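Local coordinates for protein 5-carboxyvanillate decarboxylase (Sphingomonas paucimobilis, PDB 4L6D) that probably removes the carboxylate from 5-carboxyvanillate as a manganese-binding decarboxylase of the amidohydrolase superfamily, here holding vanillic acid in its active site, at residues D32-L35 and V36-Y40; R46-M49 and I50-S54. All blocks are in the same frame, centred on the assembly; numbering follows the deposited sequence.

Contact 1. Residues D32-L35 and V36-Y40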
loop_
_atom_site.group_PDB
_atom_site.type_symbol
_atom_site.label_atom_id
_atom_site.label_comp_id
_atom_site.label_asym_id
_atom_site.label_seq_id
_atom_site.Cartn_x
_atom_site.Cartn_y
_atom_site.Cartn_z
ATOM N N ASP A 32 -14.228 -3.169 -12.116
ATOM C CA ASP A 32 -13.609 -3.833 -13.261
ATOM C C ASP A 32 -14.296 -3.516 -14.576
ATOM O O ASP A 32 -13.736 -3.786 -15.631
ATOM C CB ASP A 32 -13.550 -5.344 -13.076
ATOM C CG ASP A 32 -12.527 -5.745 -12.055
ATOM O OD1 ASP A 32 -11.310 -5.656 -12.351
ATOM O OD2 ASP A 32 -12.932 -6.120 -10.943
ATOM N N MET A 33 -15.507 -2.967 -14.526
ATOM C CA MET A 33 -16.207 -2.604 -15.764
ATOM C C MET A 33 -15.469 -1.546 -16.582
ATOM O O MET A 33 -15.692 -1.444 -17.786
ATOM C CB MET A 33 -17.657 -2.183 -15.495
ATOM C CG MET A 33 -18.536 -3.344 -15.022
ATOM S SD MET A 33 -18.790 -4.642 -16.256
ATOM C CE MET A 33 -19.981 -3.829 -17.325
ATOM N N ILE A 34 -14.587 -0.774 -15.941
ATOM C CA ILE A 34 -13.771 0.184 -16.680
ATOM C C ILE A 34 -12.850 -0.567 -17.650
ATOM O O ILE A 34 -12.897 -0.331 -18.855
ATOM C CB ILE A 34 -12.972 1.121 -15.738
ATOM C CG1 ILE A 34 -13.934 1.992 -14.923
ATOM C CG2 ILE A 34 -12.016 1.990 -16.539
ATOM C CD1 ILE A 34 -13.261 2.872 -13.863
ATOM N N LEU A 35 -12.037 -1.479 -17.123
ATOM C CA LEU A 35 -11.219 -2.367 -17.951
ATOM C C LEU A 35 -12.070 -3.132 -18.963
ATOM O O LEU A 35 -11.735 -3.207 -20.149
ATOM C CB LEU A 35 -10.489 -3.382 -17.065
ATOM C CG LEU A 35 -9.848 -4.571 -17.781
ATOM C CD1 LEU A 35 -8.628 -4.108 -18.543
ATOM C CD2 LEU A 35 -9.498 -5.670 -16.790
ATOM N N VAL A 36 -13.175 -3.714 -18.496
ATOM C CA VAL A 36 -13.948 -4.609 -19.352
ATOM C C VAL A 36 -14.525 -3.858 -20.558
ATOM O O VAL A 36 -14.471 -4.348 -21.684
ATOM C CB VAL A 36 -15.017 -5.384 -18.555
ATOM C CG1 VAL A 36 -15.963 -6.121 -19.487
ATOM C CG2 VAL A 36 -14.332 -6.367 -17.602
ATOM N N ARG A 37 -15.026 -2.647 -20.340
ATOM C CA ARG A 37 -15.487 -1.836 -21.464
ATOM C C ARG A 37 -14.340 -1.378 -22.368
ATOM O O ARG A 37 -14.498 -1.362 -23.598
ATOM C CB ARG A 37 -16.316 -0.650 -20.980
ATOM C CG ARG A 37 -17.662 -1.058 -20.407
ATOM C CD ARG A 37 -18.518 0.168 -20.144
ATOM N NE ARG A 37 -19.397 -0.003 -18.988
ATOM C CZ ARG A 37 -19.150 0.498 -17.780
ATOM N NH1 ARG A 37 -18.051 1.211 -17.558
ATOM N NH2 ARG A 37 -20.011 0.295 -16.792
ATOM N N ASP A 38 -13.193 -1.028 -21.780
ATOM C CA ASP A 38 -12.062 -0.551 -22.573
ATOM C C ASP A 38 -11.518 -1.631 -23.497
ATOM O O ASP A 38 -11.070 -1.341 -24.602
ATOM C CB ASP A 38 -10.928 -0.044 -21.676
ATOM C CG ASP A 38 -11.178 1.357 -21.144
ATOM O OD1 ASP A 38 -12.150 2.010 -21.581
ATOM O OD2 ASP A 38 -10.389 1.798 -20.276
ATOM N N VAL A 39 -11.558 -2.878 -23.043
ATOM C CA VAL A 39 -10.964 -3.971 -23.805
ATOM C C VAL A 39 -11.997 -4.826 -24.548
ATOM O O VAL A 39 -11.799 -5.158 -25.716
ATOM C CB VAL A 39 -10.089 -4.863 -22.891
ATOM C CG1 VAL A 39 -9.639 -6.149 -23.611
ATOM C CG2 VAL A 39 -8.882 -4.081 -22.409
ATOM N N TYR A 40 -13.105 -5.155 -23.884
ATOM C CA TYR A 40 -14.079 -6.109 -24.427
ATOM C C TYR A 40 -15.382 -5.465 -24.859
ATOM O O TYR A 40 -16.281 -6.155 -25.344
ATOM C CB TYR A 40 -14.382 -7.203 -23.397
ATOM C CG TYR A 40 -13.152 -7.889 -22.860
ATOM C CD1 TYR A 40 -12.624 -9.011 -23.500
ATOM C CD2 TYR A 40 -12.507 -7.412 -21.724
ATOM C CE1 TYR A 40 -11.487 -9.646 -23.006
ATOM C CE2 TYR A 40 -11.369 -8.035 -21.225
ATOM C CZ TYR A 40 -10.866 -9.149 -21.869
ATOM O OH TYR A 40 -9.738 -9.746 -21.363
HETATM O O HOH W 1 -14.311 2.119 -19.637
#
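Residues 32-35 run without a break into 36-40 along helix 33-40, held by four successive i to i+4 backbone bonds: Val36 N to Asp32 O (2.9 Å), Arg37 N to Met33 O, Asp38 N to Ile34 O and Val39 N to Leu35 O. With CG anti to its own carbonyl carbon (chi1 -70°) and a bend at chi3, the side chain of Arg37 turns back over the first turn. Its CG packs 3.3 Å from Met33 O, an atom that also lies over a face of the guanidinium. Met33 CB lies under one face of that group, toward its rim, 3.7 Å from Arg37 NH2. Ile34 and Asp38 run side by side in the same direction. A water donates to both Ile34 O and Asp38 OD1, 2.9 Å from Asp38 OD1, so Ile34 O is gripped by an amide and a water together. On another side of the helix Leu35 and Val39 also lie alongside each other, Leu35 CD1 meeting Val39 CG2 at 3.9 Å. Val39 CG1 in turn sits over the centre of one face of the Tyr40 ring. The buried carboxylate of Asp32 pairs with Arg176 and accepts from Ala177 N, which ties the segment's first residue to the loop after strand 171-174. The chemistry is thus divided: water and charge accompany the carbonyls of Met33 and Ile34, while Leu35 gives an apolar wall to the vanillate pocket.

Contact 2. Residues R46-M49 and I50-S54. With VNL (4-hydroxy-3-methoxybenzoate), chain J.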
loop_
_atom_site.group_PDB
_atom_site.type_symbol
_atom_site.label_atom_id
_atom_site.label_comp_id
_atom_site.label_asym_id
_atom_site.label_seq_id
_atom_site.Cartn_x
_atom_site.Cartn_y
_atom_site.Cartn_z
ATOM N N ARG A 46 -9.316 0.412 -26.100
ATOM C CA ARG A 46 -8.066 -0.340 -26.253
ATOM C C ARG A 46 -8.318 -1.506 -27.209
ATOM O O ARG A 46 -8.314 -2.673 -26.790
ATOM C CB ARG A 46 -7.562 -0.834 -24.880
ATOM C CG ARG A 46 -7.311 0.320 -23.882
ATOM C CD ARG A 46 -7.055 -0.146 -22.437
ATOM N NE ARG A 46 -5.701 -0.665 -22.230
ATOM C CZ ARG A 46 -5.245 -1.137 -21.072
ATOM N NH1 ARG A 46 -6.029 -1.162 -19.999
ATOM N NH2 ARG A 46 -3.999 -1.587 -20.982
ATOM N N PRO A 47 -8.535 -1.199 -28.502
ATOM C CA PRO A 47 -9.050 -2.199 -29.445
ATOM C C PRO A 47 -8.059 -3.304 -29.841
ATOM O O PRO A 47 -8.494 -4.346 -30.328
ATOM C CB PRO A 47 -9.419 -1.361 -30.671
ATOM C CG PRO A 47 -8.485 -0.198 -30.610
ATOM C CD PRO A 47 -8.316 0.108 -29.152
ATOM N N ALA A 48 -6.764 -3.092 -29.636
ATOM C CA ALA A 48 -5.767 -4.093 -30.028
ATOM C C ALA A 48 -5.588 -5.179 -28.976
ATOM O O ALA A 48 -5.005 -6.235 -29.242
ATOM C CB ALA A 48 -4.427 -3.423 -30.307
ATOM N N MET A 49 -6.080 -4.920 -27.771
ATOM C CA MET A 49 -5.727 -5.778 -26.648
ATOM C C MET A 49 -6.256 -7.216 -26.727
ATOM O O MET A 49 -5.541 -8.147 -26.369
ATOM C CB MET A 49 -6.105 -5.111 -25.325
ATOM C CG MET A 49 -5.553 -5.821 -24.106
ATOM S SD MET A 49 -3.746 -5.914 -24.069
ATOM C CE MET A 49 -3.303 -4.280 -23.490
ATOM N N ILE A 50 -7.494 -7.416 -27.172
ATOM C CA ILE A 50 -8.002 -8.788 -27.305
ATOM C C ILE A 50 -7.090 -9.641 -28.186
ATOM O O ILE A 50 -6.754 -10.768 -27.833
ATOM C CB ILE A 50 -9.452 -8.833 -27.827
ATOM C CG1 ILE A 50 -10.412 -8.388 -26.724
ATOM C CG2 ILE A 50 -9.814 -10.241 -28.321
ATOM C CD1 ILE A 50 -11.810 -8.135 -27.193
ATOM N N GLY A 51 -6.673 -9.089 -29.319
ATOM C CA GLY A 51 -5.795 -9.811 -30.222
ATOM C C GLY A 51 -4.460 -10.152 -29.580
ATOM O O GLY A 51 -3.964 -11.274 -29.729
ATOM N N ARG A 52 -3.877 -9.196 -28.863
ATOM C CA ARG A 52 -2.582 -9.416 -28.231
ATOM C C ARG A 52 -2.645 -10.423 -27.083
ATOM O O ARG A 52 -1.724 -11.220 -26.897
ATOM C CB ARG A 52 -1.967 -8.077 -27.811
ATOM C CG ARG A 52 -1.857 -7.130 -29.019
ATOM C CD ARG A 52 -1.050 -5.885 -28.748
ATOM N NE ARG A 52 0.307 -6.229 -28.354
ATOM C CZ ARG A 52 0.804 -5.965 -27.156
ATOM N NH1 ARG A 52 0.056 -5.330 -26.264
ATOM N NH2 ARG A 52 2.043 -6.324 -26.855
ATOM N N LEU A 53 -3.741 -10.396 -26.335
ATOM C CA LEU A 53 -3.973 -11.375 -25.276
ATOM C C LEU A 53 -4.195 -12.772 -25.846
ATOM O O LEU A 53 -3.731 -13.772 -25.279
ATOM C CB LEU A 53 -5.210 -10.971 -24.471
ATOM C CG LEU A 53 -5.020 -9.783 -23.522
ATOM C CD1 LEU A 53 -6.376 -9.215 -23.106
ATOM C CD2 LEU A 53 -4.250 -10.226 -22.285
ATOM N N SER A 54 -4.914 -12.843 -26.963
ATOM C CA SER A 54 -5.279 -14.132 -27.550
ATOM C C SER A 54 -4.068 -14.780 -28.199
ATOM O O SER A 54 -3.957 -16.003 -28.239
ATOM C CB SER A 54 -6.374 -13.960 -28.608
ATOM O OG SER A 54 -7.551 -13.401 -28.043
HETATM C C1 VNL J . -3.389 -4.022 -17.032
HETATM C CO1 VNL J . -2.071 -4.273 -16.625
HETATM C CO2 VNL J . -4.384 -5.014 -16.936
HETATM C CM1 VNL J . -1.716 -5.536 -16.117
HETATM C CM2 VNL J . -4.057 -6.267 -16.422
HETATM O OM VNL J . -4.955 -7.294 -16.290
HETATM C CZ VNL J . -2.678 -6.540 -16.006
HETATM C CC VNL J . -3.737 -2.676 -17.611
HETATM C CV VNL J . -6.333 -7.105 -16.665
HETATM O O1 VNL J . -2.829 -1.884 -17.984
HETATM O O2 VNL J . -4.948 -2.393 -17.774
HETATM O O3 VNL J . -2.360 -7.858 -15.836
HETATM O O HOH W 2 -9.511 -5.151 -27.302
HETATM O O HOH W 3 -7.933 -6.918 -30.702
#
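Met49 lies across Leu53 one helical turn later, its CG 3.6 Å from Leu53 CD1 and its sulfur near Leu53 CG. CG of Met49 is anti to the backbone N (chi1 -170°), and bends at chi2 and chi3 curl the thioether instead of letting it extend. In the backbone of the same pair Leu53 N donates to Met49 O over 2.9 Å. Arg52 N reaches Ala48 O at 3.2 Å, and the aliphatic CG of Arg52 packs on the same oxygen. The arginine's polar end leaves the segment for Pro299 O and Glu59. Ahead of the helix, Arg46 to Met49 make a type I turn, and two waters bridge it to the amides of Ile50 and Gly51: one donates to Arg46 O and accepts from Ile50 N, the other joins Pro47 O to Gly51 N. Further on, Ile50 O takes both Ser54 N and Ser54 OG, from opposite faces of its plane, with Ser54 OG 2.8 Å from Ile50 O. From the turn, Arg46 meets the vanillate carboxylate at the guanidinium edge, near its plane: Arg46 NH1 donates to O2 of the ligand at 2.8 Å and an almost straight 170°, and Arg46 NH2 makes a weak bond to O1. This fork should fix the carboxylate's rotation and probably offsets its charge. Phe249 of the second subunit packs on Arg46. Helix 49-54 has contacts with several neighbours: Ile50 touches helices 14-23 and 33-40, the backbone of Leu53 is hydrogen-bonded to that of Thr12 just beyond strand 5-11, and Met49 and Leu53 meet Tyr300 beyond strand 292-293.

After strand 5-11 and helix 14-23 the chain reaches contact 1, a local contact within helix 33-40, and then a short loop leads to contact 2, where the turn at 46-49 starts helix 49-54. The two stand in series, neither nested nor crossed, and neither closes a long loop. They touch nevertheless: Asp38 O probably accepts a hydrogen bond from Arg46 N, and Val39 and Tyr40 pack on Ile50, with Tyr40 also against Leu53. The two helices thereby pack together, and the chain then passes through helix 59-67 to strand 71-76 of the amidohydrolase barrel. Leu35 and Arg46 bring both contacts to the same vanillate pocket.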